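Local coordinates for protein putative TIM-barrel metal-dependent hydrolase (Mycobacterium avium subsp. paratuberculosis S397, PDB 4DZI) that probably hydrolyses an as yet unidentified substrate, as a metal-dependent amidohydrolase whose TIM-barrel fold holds a two-metal site occupied here by cadmium, at residues A105-A108 / V109-Q113; V367-T370 / A371-G375; R176-E179 / E180-V184; L258-V261 / L262-D265; R266-H269 / D270-S274. All coordinates share one frame; numbering follows the deposited sequence.

Contact 1: A105-A108 / V109-Q113; sequences ARIA and VMDEQ
Met110 lies across the side chains of Arg106 and Ile107 on the inner side of helix 103-113, an alpha helix of the amidohydrolase TIM-barrel fold that packs on strands 115-121 and 163-165. With CG beside its own backbone N (chi1 -70°), Met110 runs back along the helix over the preceding turn. Its CG comes within 3.3 Å of Arg106 O, and its sulfur touches two aliphatic groups in directions about a right angle apart: Met110 SD is 4.0 Å from Ile107 CD1 and 4.1 Å from Arg106 CG. The methionine chain meets that of Arg106 at about a right angle and that of Ile107 at a slant, so the thioether touches both neighbours by van der Waals contact alone. The backbone beneath is regular, with Met110 N bonded to Arg106 O at 2.8 Å. Arg106 behaves differently beyond CG. CG lies opposite the backbone N (chi1 -171°), and a bend at chi2 (52°) carries the guanidinium off the helix toward the metal-bearing end of the fold, about 10 Å from a cadmium ion. There NH2 is hydrogen-bonded to the backbone O of His15 and to Asn14 OD1, while NH1 is hydrogen-bonded to Glu99 O; the head group is thereby fixed in rotation and probably helps to position the end of strand 9-15, where His15 binds cadmium. The NE-H turns to a water: Arg106 NE donates to it at 2.8 Å, in the guanidinium plane, and that water donates to Gln113 OE1 at 2.7 Å.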
loop_
_atom_site.group_PDB
_atom_site.type_symbol
_atom_site.label_atom_id
_atom_site.label_comp_id
_atom_site.label_asym_id
_atom_site.label_seq_id
_atom_site.Cartn_x
_atom_site.Cartn_y
_atom_site.Cartn_z
ATOM N N ALA C 105 4.789 0.131 40.834
ATOM C CA ALA C 105 5.027 1.525 40.502
ATOM C C ALA C 105 4.065 1.998 39.408
ATOM O O ALA C 105 3.616 3.158 39.427
ATOM C CB ALA C 105 6.474 1.752 40.065
ATOM N N ARG C 106 3.792 1.115 38.446
ATOM C CA ARG C 106 2.882 1.471 37.336
ATOM C C ARG C 106 1.454 1.746 37.808
ATOM O O ARG C 106 0.833 2.727 37.366
ATOM C CB ARG C 106 2.883 0.384 36.247
ATOM C CG ARG C 106 2.121 0.806 34.982
ATOM C CD ARG C 106 2.609 2.151 34.465
ATOM N NE ARG C 106 2.152 2.349 33.082
ATOM C CZ ARG C 106 2.853 1.979 32.017
ATOM N NH1 ARG C 106 4.037 1.407 32.176
ATOM N NH2 ARG C 106 2.355 2.158 30.788
ATOM N N ILE C 107 0.964 0.916 38.733
ATOM C CA ILE C 107 -0.388 1.090 39.266
ATOM C C ILE C 107 -0.520 2.449 39.951
ATOM O O ILE C 107 -1.514 3.142 39.812
ATOM C CB ILE C 107 -0.758 -0.020 40.281
ATOM C CG1 ILE C 107 -0.798 -1.378 39.589
ATOM C CG2 ILE C 107 -2.096 0.287 40.958
ATOM C CD1 ILE C 107 -1.777 -1.413 38.449
ATOM N N ALA C 108 0.502 2.834 40.709
ATOM C CA ALA C 108 0.473 4.132 41.366
ATOM C C ALA C 108 0.455 5.304 40.381
ATOM O O ALA C 108 -0.206 6.293 40.622
ATOM C CB ALA C 108 1.668 4.255 42.305
ATOM N N VAL C 109 1.189 5.182 39.281
ATOM C CA VAL C 109 1.127 6.190 38.219
ATOM C C VAL C 109 -0.240 6.178 37.518
ATOM O O VAL C 109 -0.757 7.238 37.202
ATOM C CB VAL C 109 2.300 5.985 37.213
ATOM C CG1 VAL C 109 2.110 6.785 35.929
ATOM C CG2 VAL C 109 3.592 6.425 37.888
ATOM N N MET C 110 -0.816 4.989 37.295
ATOM C CA MET C 110 -2.169 4.899 36.737
ATOM C C MET C 110 -3.173 5.658 37.599
ATOM O O MET C 110 -4.050 6.342 37.090
ATOM C CB MET C 110 -2.619 3.442 36.541
ATOM C CG MET C 110 -1.818 2.791 35.390
ATOM S SD MET C 110 -2.002 1.045 35.340
ATOM C CE MET C 110 -3.793 0.955 35.178
ATOM N N ASP C 111 -3.024 5.558 38.920
ATOM C CA ASP C 111 -3.910 6.324 39.798
ATOM C C ASP C 111 -3.813 7.836 39.526
ATOM O O ASP C 111 -4.844 8.519 39.398
ATOM C CB ASP C 111 -3.617 6.027 41.279
ATOM C CG ASP C 111 -3.931 4.595 41.695
ATOM O OD1 ASP C 111 -4.751 3.929 41.044
ATOM O OD2 ASP C 111 -3.380 4.129 42.731
ATOM N N GLU C 112 -2.586 8.371 39.437
ATOM C CA GLU C 112 -2.362 9.783 39.121
ATOM C C GLU C 112 -2.947 10.138 37.763
ATOM O O GLU C 112 -3.483 11.204 37.558
ATOM C CB GLU C 112 -0.848 10.065 39.067
ATOM C CG GLU C 112 -0.126 10.034 40.401
ATOM C CD GLU C 112 1.302 9.495 40.333
ATOM O OE1 GLU C 112 2.086 9.795 39.382
ATOM O OE2 GLU C 112 1.641 8.761 41.281
ATOM N N GLN C 113 -2.856 9.207 36.819
ATOM C CA GLN C 113 -3.316 9.466 35.451
ATOM C C GLN C 113 -4.820 9.307 35.268
ATOM O O GLN C 113 -5.354 9.601 34.201
ATOM C CB GLN C 113 -2.635 8.460 34.515
ATOM C CG GLN C 113 -1.170 8.770 34.254
ATOM C CD GLN C 113 -0.470 7.626 33.540
ATOM O OE1 GLN C 113 -0.779 6.439 33.742
ATOM N NE2 GLN C 113 0.551 7.981 32.726
HETATM O O HOH W 1 -0.009 4.120 32.595
#

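Contact 2: V367-T370 / A371-G375; sequences VSFT and AELKG
Through residues 367-372 the backbone winds as a 3-10 helix, each amide bonding to the carbonyl three residues back: Ala371 N to Ser368 O, Glu372 N to Phe369 O and, as the last of the series, Leu373 N to Thr370 O at 2.9 Å. Phe369 and Leu373, four residues apart, meet on the inner side. Leu373 CG lies next to its backbone N (chi1 -60°), which turns the branch back toward the ring, while Phe369 CG takes the position opposite its own N (chi1 -171°) and brings the ring alongside. Leu373 CD1 sits at the ring edge, near the ring plane, 4.0 Å from Phe369 CD1; Leu373 CD2 is 4.1 Å from Phe369 CE1. The leucine therefore flanks the phenyl group and does not cover a face. This short helix belongs to the connection between helices 339-346 and 378-393 of the TIM-barrel domain, and the Phe369-Leu373 pair faces both: Leu373 packs on Leu339, Ile381 and Ile384, and Phe369 on Met385, with an edge-to-face contact to Phe353. On the polar side, Glu372 CG, set beside its backbone N, lies 3.4 Å from Phe369 O; a bend at chi2 then turns the carboxylate. Glu372 OE2 is salt-bridged to Arg76 and also accepts from a water at 2.6 Å; the same water donates to Ser368 O at 3.0 Å, giving that carbonyl a second donor besides Ala371 N.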
loop_
_atom_site.group_PDB
_atom_site.type_symbol
_atom_site.label_atom_id
_atom_site.label_comp_id
_atom_site.label_asym_id
_atom_site.label_seq_id
_atom_site.Cartn_x
_atom_site.Cartn_y
_atom_site.Cartn_z
ATOM N N VAL C 367 -5.161 11.298 29.462
ATOM C CA VAL C 367 -6.523 11.834 29.371
ATOM C C VAL C 367 -6.624 13.071 28.462
ATOM O O VAL C 367 -7.735 13.492 28.148
ATOM C CB VAL C 367 -7.169 12.143 30.747
ATOM C CG1 VAL C 367 -7.340 10.860 31.575
ATOM C CG2 VAL C 367 -6.382 13.238 31.476
ATOM N N SER C 368 -5.494 13.659 28.048
ATOM C CA SER C 368 -5.553 14.784 27.090
ATOM C C SER C 368 -6.125 14.375 25.730
ATOM O O SER C 368 -6.395 15.224 24.880
ATOM C CB SER C 368 -4.183 15.454 26.919
ATOM O OG SER C 368 -3.305 14.592 26.239
ATOM N N PHE C 369 -6.333 13.077 25.526
ATOM C CA PHE C 369 -6.994 12.606 24.306
ATOM C C PHE C 369 -8.349 13.308 24.155
ATOM O O PHE C 369 -8.821 13.510 23.050
ATOM C CB PHE C 369 -7.164 11.087 24.384
ATOM C CG PHE C 369 -7.647 10.430 23.112
ATOM C CD1 PHE C 369 -9.006 10.294 22.854
ATOM C CD2 PHE C 369 -6.737 9.883 22.214
ATOM C CE1 PHE C 369 -9.460 9.668 21.719
ATOM C CE2 PHE C 369 -7.186 9.242 21.070
ATOM C CZ PHE C 369 -8.548 9.135 20.822
ATOM N N THR C 370 -8.991 13.686 25.267
ATOM C CA THR C 370 -10.292 14.301 25.158
ATOM C C THR C 370 -10.309 15.617 24.381
ATOM O O THR C 370 -11.380 16.015 23.881
ATOM C CB THR C 370 -10.930 14.567 26.544
ATOM O OG1 THR C 370 -10.058 15.401 27.309
ATOM C CG2 THR C 370 -11.140 13.240 27.328
ATOM N N ALA C 371 -9.151 16.270 24.290
ATOM C CA ALA C 371 -9.030 17.495 23.497
ATOM C C ALA C 371 -9.443 17.241 22.038
ATOM O O ALA C 371 -9.895 18.173 21.361
ATOM C CB ALA C 371 -7.609 18.075 23.575
ATOM N N GLU C 372 -9.314 15.988 21.577
ATOM C CA GLU C 372 -9.661 15.610 20.194
ATOM C C GLU C 372 -11.134 15.246 20.016
ATOM O O GLU C 372 -11.554 14.894 18.904
ATOM C CB GLU C 372 -8.818 14.414 19.726
ATOM C CG GLU C 372 -7.345 14.480 20.100
ATOM C CD GLU C 372 -6.711 15.778 19.643
ATOM O OE1 GLU C 372 -7.273 16.424 18.735
ATOM O OE2 GLU C 372 -5.664 16.155 20.196
ATOM N N LEU C 373 -11.918 15.301 21.108
ATOM C CA LEU C 373 -13.295 14.818 21.078
ATOM C C LEU C 373 -14.353 15.931 21.221
ATOM O O LEU C 373 -15.521 15.653 21.501
ATOM C CB LEU C 373 -13.487 13.772 22.195
ATOM C CG LEU C 373 -12.564 12.538 22.072
ATOM C CD1 LEU C 373 -12.806 11.564 23.219
ATOM C CD2 LEU C 373 -12.819 11.829 20.748
ATOM N N LYS C 374 -13.953 17.180 21.026
ATOM C CA LYS C 374 -14.914 18.273 21.173
ATOM C C LYS C 374 -16.098 18.128 20.200
ATOM O O LYS C 374 -17.149 18.735 20.389
ATOM C CB LYS C 374 -14.223 19.628 21.030
ATOM C CG LYS C 374 -13.127 19.875 22.061
ATOM C CD LYS C 374 -12.319 21.124 21.714
ATOM C CE LYS C 374 -10.920 21.109 22.325
ATOM N NZ LYS C 374 -10.924 21.300 23.803
ATOM N N GLY C 375 -15.957 17.299 19.178
ATOM C CA GLY C 375 -17.100 17.075 18.283
ATOM C C GLY C 375 -18.133 16.047 18.743
ATOM O O GLY C 375 -18.977 15.616 17.958
HETATM O O HOH W 2 -4.590 15.373 22.431
#

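Contact 3: R176-E179 / E180-V184; sequences RAVE and EVDFV
Arg176 and Glu180 bring opposite charges near each other obliquely, yet without a direct hydrogen bond: Arg176 NH2 is 4.0 Å from Glu180 OE1. The pair sits one turn apart on helix 174-186, an alpha helix of the TIM-barrel fold packed between helices 136-153 and 214-223. Because the oxygen lies well out of the guanidinium plane and no N-H points at it, the long salt bridge is purely electrostatic; guanidinium and carboxylate planes are 41° apart. Glu179 OE1 adds a second long one, 3.9 Å from Arg176 NE and likewise out of plane, completing a three-residue network. Both Arg176 and Glu180 set CG opposite the backbone N and then bend at chi2 (69° and 71°), which swings their charged ends to the same side of the helix. There Glu180 OE2 is hydrogen-bonded to His144 ND1 and Asn147 ND2 of helix 136-153, leaving OE1 directed back at the arginine. On another side, Asp182 OD2 runs alongside Val178 CG1 at 3.9 Å, its carboxylate salt-bridged through OD1 to Arg219. Between arginine and glutamate the missing direct bond is replaced by a water in the guanidinium plane, 2.6 Å from Arg176 NH2, which donates to Glu180 OE1 at 2.6 Å.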
loop_
_atom_site.group_PDB
_atom_site.type_symbol
_atom_site.label_atom_id
_atom_site.label_comp_id
_atom_site.label_asym_id
_atom_site.label_seq_id
_atom_site.Cartn_x
_atom_site.Cartn_y
_atom_site.Cartn_z
ATOM N N ARG C 176 0.915 -25.913 17.560
ATOM C CA ARG C 176 1.552 -25.336 18.740
ATOM C C ARG C 176 0.869 -24.023 19.161
ATOM O O ARG C 176 0.809 -23.719 20.351
ATOM C CB ARG C 176 3.052 -25.180 18.547
ATOM C CG ARG C 176 3.780 -24.553 19.720
ATOM C CD ARG C 176 3.817 -25.472 20.931
ATOM N NE ARG C 176 4.152 -24.755 22.160
ATOM C CZ ARG C 176 5.390 -24.453 22.543
ATOM N NH1 ARG C 176 6.429 -24.792 21.786
ATOM N NH2 ARG C 176 5.588 -23.809 23.687
ATOM N N ALA C 177 0.318 -23.280 18.193
ATOM C CA ALA C 177 -0.405 -22.046 18.496
ATOM C C ALA C 177 -1.660 -22.301 19.358
ATOM O O ALA C 177 -1.991 -21.495 20.233
ATOM C CB ALA C 177 -0.767 -21.311 17.202
ATOM N N VAL C 178 -2.374 -23.390 19.069
ATOM C CA VAL C 178 -3.541 -23.770 19.862
ATOM C C VAL C 178 -3.093 -24.087 21.294
ATOM O O VAL C 178 -3.752 -23.679 22.260
ATOM C CB VAL C 178 -4.343 -24.959 19.252
ATOM C CG1 VAL C 178 -5.381 -25.439 20.258
ATOM C CG2 VAL C 178 -5.037 -24.581 17.948
ATOM N N GLU C 179 -1.951 -24.748 21.448
ATOM C CA GLU C 179 -1.386 -24.924 22.795
ATOM C C GLU C 179 -1.050 -23.610 23.484
ATOM O O GLU C 179 -1.257 -23.471 24.665
ATOM C CB GLU C 179 -0.131 -25.794 22.780
ATOM C CG GLU C 179 -0.409 -27.222 22.353
ATOM C CD GLU C 179 0.861 -28.039 22.264
ATOM O OE1 GLU C 179 1.796 -27.756 23.046
ATOM O OE2 GLU C 179 0.919 -28.952 21.411
ATOM N N GLU C 180 -0.463 -22.660 22.752
ATOM C CA GLU C 180 -0.175 -21.378 23.369
ATOM C C GLU C 180 -1.462 -20.675 23.795
ATOM O O GLU C 180 -1.516 -20.060 24.851
ATOM C CB GLU C 180 0.622 -20.462 22.412
ATOM C CG GLU C 180 1.245 -19.292 23.171
ATOM C CD GLU C 180 2.395 -19.742 24.069
ATOM O OE1 GLU C 180 3.140 -20.686 23.672
ATOM O OE2 GLU C 180 2.575 -19.152 25.155
ATOM N N VAL C 181 -2.490 -20.726 22.955
ATOM C CA VAL C 181 -3.712 -20.031 23.268
ATOM C C VAL C 181 -4.348 -20.681 24.515
ATOM O O VAL C 181 -4.747 -20.005 25.449
ATOM C CB VAL C 181 -4.736 -20.081 22.129
ATOM C CG1 VAL C 181 -6.092 -19.631 22.647
ATOM C CG2 VAL C 181 -4.300 -19.227 20.948
ATOM N N ASP C 182 -4.418 -22.006 24.530
ATOM C CA ASP C 182 -4.933 -22.691 25.719
ATOM C C ASP C 182 -4.171 -22.294 26.983
ATOM O O ASP C 182 -4.783 -22.060 28.028
ATOM C CB ASP C 182 -4.900 -24.220 25.530
ATOM C CG ASP C 182 -5.968 -24.706 24.569
ATOM O OD1 ASP C 182 -6.894 -23.912 24.264
ATOM O OD2 ASP C 182 -5.888 -25.879 24.119
ATOM N N PHE C 183 -2.846 -22.225 26.896
ATOM C CA PHE C 183 -2.029 -21.867 28.044
ATOM C C PHE C 183 -2.343 -20.445 28.537
ATOM O O PHE C 183 -2.534 -20.238 29.725
ATOM C CB PHE C 183 -0.532 -22.002 27.727
ATOM C CG PHE C 183 0.349 -21.210 28.656
ATOM C CD1 PHE C 183 0.790 -19.939 28.298
ATOM C CD2 PHE C 183 0.736 -21.729 29.877
ATOM C CE1 PHE C 183 1.589 -19.196 29.152
ATOM C CE2 PHE C 183 1.544 -20.999 30.733
ATOM C CZ PHE C 183 1.968 -19.732 30.374
ATOM N N VAL C 184 -2.380 -19.460 27.635
ATOM C CA VAL C 184 -2.644 -18.070 28.077
ATOM C C VAL C 184 -4.083 -17.842 28.548
ATOM O O VAL C 184 -4.305 -17.126 29.516
ATOM C CB VAL C 184 -2.191 -16.977 27.041
ATOM C CG1 VAL C 184 -0.695 -17.133 26.723
ATOM C CG2 VAL C 184 -3.048 -17.014 25.777
HETATM O O HOH W 3 3.129 -23.175 24.351
#

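Contact 4: L258-V261 / L262-D265; sequences LDQV and LLDD
Leu258 and Leu262 meet because their first torsions differ: CG of Leu258 stands opposite the backbone N (chi1 -180°), whereas CG of Leu262 lies beside its own N (chi1 -66°) and leans back over the preceding turn. The branches cross at a slant, Leu262 CD1 lying 3.6 Å from Leu258 CG, and Leu262 CG 3.4 Å from Leu258 O. Beneath them Leu262 N bonds to Leu258 O at 3.0 Å, but toward the end of helix 257-263 the bonding slackens. Gln260 O takes a weak bond from Leu263 N and a shorter one, 2.9 Å, from Asp264 N. Asp264 then leaves helical geometry with a positive phi of 38°. Gln260 spans this exit from outside: its chain, bent at chi2, brings NE2 to 4.0 Å from Leu263 CB, and OE1 accepts from a water at 2.7 Å that also donates to Asp264 O at 2.8 Å. Asp264 OD2 and Asp265 OD1 form salt bridges across the interface with Arg305 of the second subunit; Asp265 OD2 pairs with Arg301 of its own chain. Leu258 and Leu262 also pack on that subunit, at His278 and Asp270. The helix thus ends at a positive-phi residue, and one residue later Asp265 takes the N-cap position of helix 266-277, though its side chain makes no capping bond: a short link between consecutive helices at the subunit interface of a TIM-barrel protein.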
loop_
_atom_site.group_PDB
_atom_site.type_symbol
_atom_site.label_atom_id
_atom_site.label_comp_id
_atom_site.label_asym_id
_atom_site.label_seq_id
_atom_site.Cartn_x
_atom_site.Cartn_y
_atom_site.Cartn_z
ATOM N N LEU C 258 11.798 8.331 1.743
ATOM C CA LEU C 258 10.875 7.540 0.891
ATOM C C LEU C 258 10.361 6.314 1.644
ATOM O O LEU C 258 9.204 5.912 1.490
ATOM C CB LEU C 258 11.531 7.135 -0.443
ATOM C CG LEU C 258 10.667 6.321 -1.411
ATOM C CD1 LEU C 258 9.436 7.131 -1.791
ATOM C CD2 LEU C 258 11.481 5.956 -2.655
ATOM N N ASP C 259 11.207 5.726 2.486
ATOM C CA ASP C 259 10.843 4.456 3.122
ATOM C C ASP C 259 9.496 4.532 3.858
ATOM O O ASP C 259 8.617 3.690 3.662
ATOM C CB ASP C 259 11.977 3.986 4.043
ATOM C CG ASP C 259 13.264 3.674 3.270
ATOM O OD1 ASP C 259 13.212 3.648 2.019
ATOM O OD2 ASP C 259 14.313 3.445 3.900
ATOM N N GLN C 260 9.294 5.550 4.668
ATOM C CA GLN C 260 8.044 5.610 5.419
ATOM C C GLN C 260 6.819 5.987 4.571
ATOM O O GLN C 260 5.687 5.607 4.883
ATOM C CB GLN C 260 8.163 6.545 6.630
ATOM C CG GLN C 260 6.919 6.514 7.523
ATOM C CD GLN C 260 6.667 5.159 8.199
ATOM O OE1 GLN C 260 5.606 4.941 8.779
ATOM N NE2 GLN C 260 7.634 4.245 8.116
ATOM N N VAL C 261 7.058 6.724 3.491
ATOM C CA VAL C 261 5.981 7.048 2.582
ATOM C C VAL C 261 5.496 5.748 1.928
ATOM O O VAL C 261 4.310 5.585 1.661
ATOM C CB VAL C 261 6.463 8.054 1.507
ATOM C CG1 VAL C 261 5.373 8.259 0.489
ATOM C CG2 VAL C 261 6.854 9.392 2.135
ATOM N N LEU C 262 6.429 4.831 1.666
ATOM C CA LEU C 262 6.070 3.552 1.038
ATOM C C LEU C 262 5.520 2.547 2.014
ATOM O O LEU C 262 5.012 1.487 1.590
ATOM C CB LEU C 262 7.326 2.912 0.427
ATOM C CG LEU C 262 7.890 3.724 -0.731
ATOM C CD1 LEU C 262 9.099 3.027 -1.326
ATOM C CD2 LEU C 262 6.829 3.910 -1.809
ATOM N N LEU C 263 5.703 2.812 3.304
ATOM C CA LEU C 263 5.297 1.844 4.338
ATOM C C LEU C 263 3.996 2.248 5.037
ATOM O O LEU C 263 2.990 1.536 4.975
ATOM C CB LEU C 263 6.417 1.680 5.364
ATOM C CG LEU C 263 6.385 0.432 6.249
ATOM C CD1 LEU C 263 7.805 0.090 6.681
ATOM C CD2 LEU C 263 5.492 0.665 7.448
ATOM N N ASP C 264 4.056 3.396 5.697
ATOM C CA ASP C 264 2.929 3.994 6.397
ATOM C C ASP C 264 2.083 2.932 7.085
ATOM O O ASP C 264 2.612 2.180 7.934
ATOM C CB ASP C 264 2.080 4.834 5.440
ATOM C CG ASP C 264 1.191 5.848 6.180
ATOM O OD1 ASP C 264 1.540 6.253 7.322
ATOM O OD2 ASP C 264 0.133 6.240 5.640
ATOM N N ASP C 265 0.802 2.898 6.746
ATOM C CA ASP C 265 -0.152 2.006 7.413
ATOM C C ASP C 265 -0.536 0.777 6.563
ATOM O O ASP C 265 -1.626 0.187 6.724
ATOM C CB ASP C 265 -1.394 2.805 7.836
ATOM C CG ASP C 265 -2.134 3.391 6.651
ATOM O OD1 ASP C 265 -1.599 3.267 5.502
ATOM O OD2 ASP C 265 -3.241 3.963 6.854
HETATM O O HOH W 4 4.160 3.025 10.078
#

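Contact 5: R266-H269 / D270-S274; sequences RAIH and DTMAS. With SO4 (sulfate ion), chain J.
His269 reaches Asp270 through its ring, and the path from CB explains how neighbours in sequence can do so. His269 CB lies 3.0 Å from Asp270 N, close by covalent connection; CG is set opposite the backbone N and passes 3.5 Å from the same amide; ND1 then donates to Asp270 OD1 at 2.8 Å, with an N-H...O angle of 160°. Further round the ring, His269 CE1 is 3.7 Å from Asp270 OD1, and NE2 at the tip lies near Arg305. The oxygen lies near the ring plane, but the carboxylate is turned 78° to it, a crossed histidine-carboxylate pair. Over one face of the ring lies O3 of a sulfate ion. Asp270 is held further by Tyr236 OH on OD2 and by Arg266 of the second subunit on OD1, which would probably stabilise its negative charge. These residues lie on helix 266-277 of the TIM-barrel fold, which backs onto strand 227-230 and helix 298-312 and forms part of the subunit interface. Toward the strand, Ile268 and Met272 run side by side, Ile268 CD1 4.0 Å from Met272 CE, both against Phe229. Thr271 OG1 turns back to Ala267 O at 2.8 Å, on the opposite face of that carbonyl from Thr271 N. At the start of the helix Arg266 is extended from CG to NE, and NE donates to sulfate O4 at 2.7 Å, almost straight at 173° and in the guanidinium plane. Arg301, both copies of Arg305 and the partner subunit's Arg266 also bind this anion, which probably came from the crystallisation liquor.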
loop_
_atom_site.group_PDB
_atom_site.type_symbol
_atom_site.label_atom_id
_atom_site.label_comp_id
_atom_site.label_asym_id
_atom_site.label_seq_id
_atom_site.Cartn_x
_atom_site.Cartn_y
_atom_site.Cartn_z
ATOM N N ARG C 266 0.373 0.341 5.681
ATOM C CA ARG C 266 0.012 -0.747 4.791
ATOM C C ARG C 266 -0.138 -2.074 5.519
ATOM O O ARG C 266 -0.955 -2.915 5.149
ATOM C CB ARG C 266 1.052 -0.907 3.678
ATOM C CG ARG C 266 0.966 0.286 2.764
ATOM C CD ARG C 266 1.848 0.162 1.530
ATOM N NE ARG C 266 1.383 1.102 0.520
ATOM C CZ ARG C 266 2.021 1.330 -0.629
ATOM N NH1 ARG C 266 3.138 0.666 -0.895
ATOM N NH2 ARG C 266 1.533 2.198 -1.516
ATOM N N ALA C 267 0.621 -2.265 6.587
ATOM C CA ALA C 267 0.506 -3.560 7.274
ATOM C C ALA C 267 -0.872 -3.799 7.851
ATOM O O ALA C 267 -1.421 -4.891 7.709
ATOM C CB ALA C 267 1.611 -3.714 8.341
ATOM N N ILE C 268 -1.450 -2.787 8.512
ATOM C CA ILE C 268 -2.765 -2.992 9.130
ATOM C C ILE C 268 -3.860 -3.125 8.062
ATOM O O ILE C 268 -4.754 -3.940 8.177
ATOM C CB ILE C 268 -3.095 -1.899 10.158
ATOM C CG1 ILE C 268 -4.345 -2.271 10.975
ATOM C CG2 ILE C 268 -3.308 -0.533 9.531
ATOM C CD1 ILE C 268 -4.256 -3.601 11.708
ATOM N N HIS C 269 -3.733 -2.369 6.976
ATOM C CA HIS C 269 -4.698 -2.520 5.898
ATOM C C HIS C 269 -4.698 -3.950 5.378
ATOM O O HIS C 269 -5.777 -4.576 5.228
ATOM C CB HIS C 269 -4.293 -1.583 4.758
ATOM C CG HIS C 269 -5.135 -1.758 3.517
ATOM N ND1 HIS C 269 -4.911 -2.733 2.614
ATOM C CD2 HIS C 269 -6.236 -1.039 3.064
ATOM C CE1 HIS C 269 -5.848 -2.651 1.628
ATOM N NE2 HIS C 269 -6.639 -1.607 1.897
ATOM N N ASP C 270 -3.491 -4.449 5.062
ATOM C CA ASP C 270 -3.353 -5.774 4.471
ATOM C C ASP C 270 -3.747 -6.883 5.461
ATOM O O ASP C 270 -4.343 -7.895 5.090
ATOM C CB ASP C 270 -1.959 -5.975 3.921
ATOM C CG ASP C 270 -1.616 -4.974 2.818
ATOM O OD1 ASP C 270 -2.529 -4.194 2.417
ATOM O OD2 ASP C 270 -0.443 -4.963 2.373
ATOM N N THR C 271 -3.435 -6.676 6.742
ATOM C CA THR C 271 -3.848 -7.604 7.790
ATOM C C THR C 271 -5.376 -7.729 7.840
ATOM O O THR C 271 -5.929 -8.852 7.920
ATOM C CB THR C 271 -3.319 -7.088 9.160
ATOM O OG1 THR C 271 -1.897 -7.255 9.170
ATOM C CG2 THR C 271 -3.924 -7.870 10.378
ATOM N N MET C 272 -6.060 -6.597 7.885
ATOM C CA MET C 272 -7.507 -6.622 7.987
ATOM C C MET C 272 -8.109 -7.169 6.688
ATOM O O MET C 272 -9.065 -7.908 6.745
ATOM C CB MET C 272 -8.061 -5.252 8.340
ATOM C CG MET C 272 -7.715 -4.780 9.754
ATOM S SD MET C 272 -8.467 -5.934 10.923
ATOM C CE MET C 272 -7.876 -5.244 12.477
ATOM N N ALA C 273 -7.488 -6.866 5.548
ATOM C CA ALA C 273 -7.920 -7.496 4.291
ATOM C C ALA C 273 -7.796 -9.009 4.365
ATOM O O ALA C 273 -8.705 -9.745 3.933
ATOM C CB ALA C 273 -7.128 -6.953 3.112
ATOM N N SER C 274 -6.644 -9.496 4.823
ATOM C CA SER C 274 -6.428 -10.922 4.946
ATOM C C SER C 274 -7.489 -11.559 5.821
ATOM O O SER C 274 -8.075 -12.583 5.460
ATOM C CB SER C 274 -5.028 -11.161 5.509
ATOM O OG SER C 274 -4.846 -12.529 5.817
HETATM S S SO4 J . -2.298 2.078 0.272
HETATM O O1 SO4 J . -2.435 1.247 -0.907
HETATM O O2 SO4 J . -3.214 3.247 0.366
HETATM O O3 SO4 J . -2.795 1.157 1.333
HETATM O O4 SO4 J . -0.993 2.438 0.799
#

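Overall arrangement
All five contacts are local, within single helices or turns. Contact 5 is the buried one, its centre about 13 Å from the chain centre; the others are partly buried, at 18 to 22 Å. Contacts 4 and 5 occupy successive helices, adjoin in sequence and both face the second subunit, where both make arginine-carboxylate salt bridges, contact 5 also binding a sulfate. Contacts 1, 2 and 3 touch no other chain. Contacts 1 and 2 touch each other through Gln113 O and Val367 CG1, and each holds an apolar pair. Contacts 1 to 4 each hold a bridging water; contact 3, whose nearest atoms are about 15 Å from contact 5, adds long salt bridges along one helix.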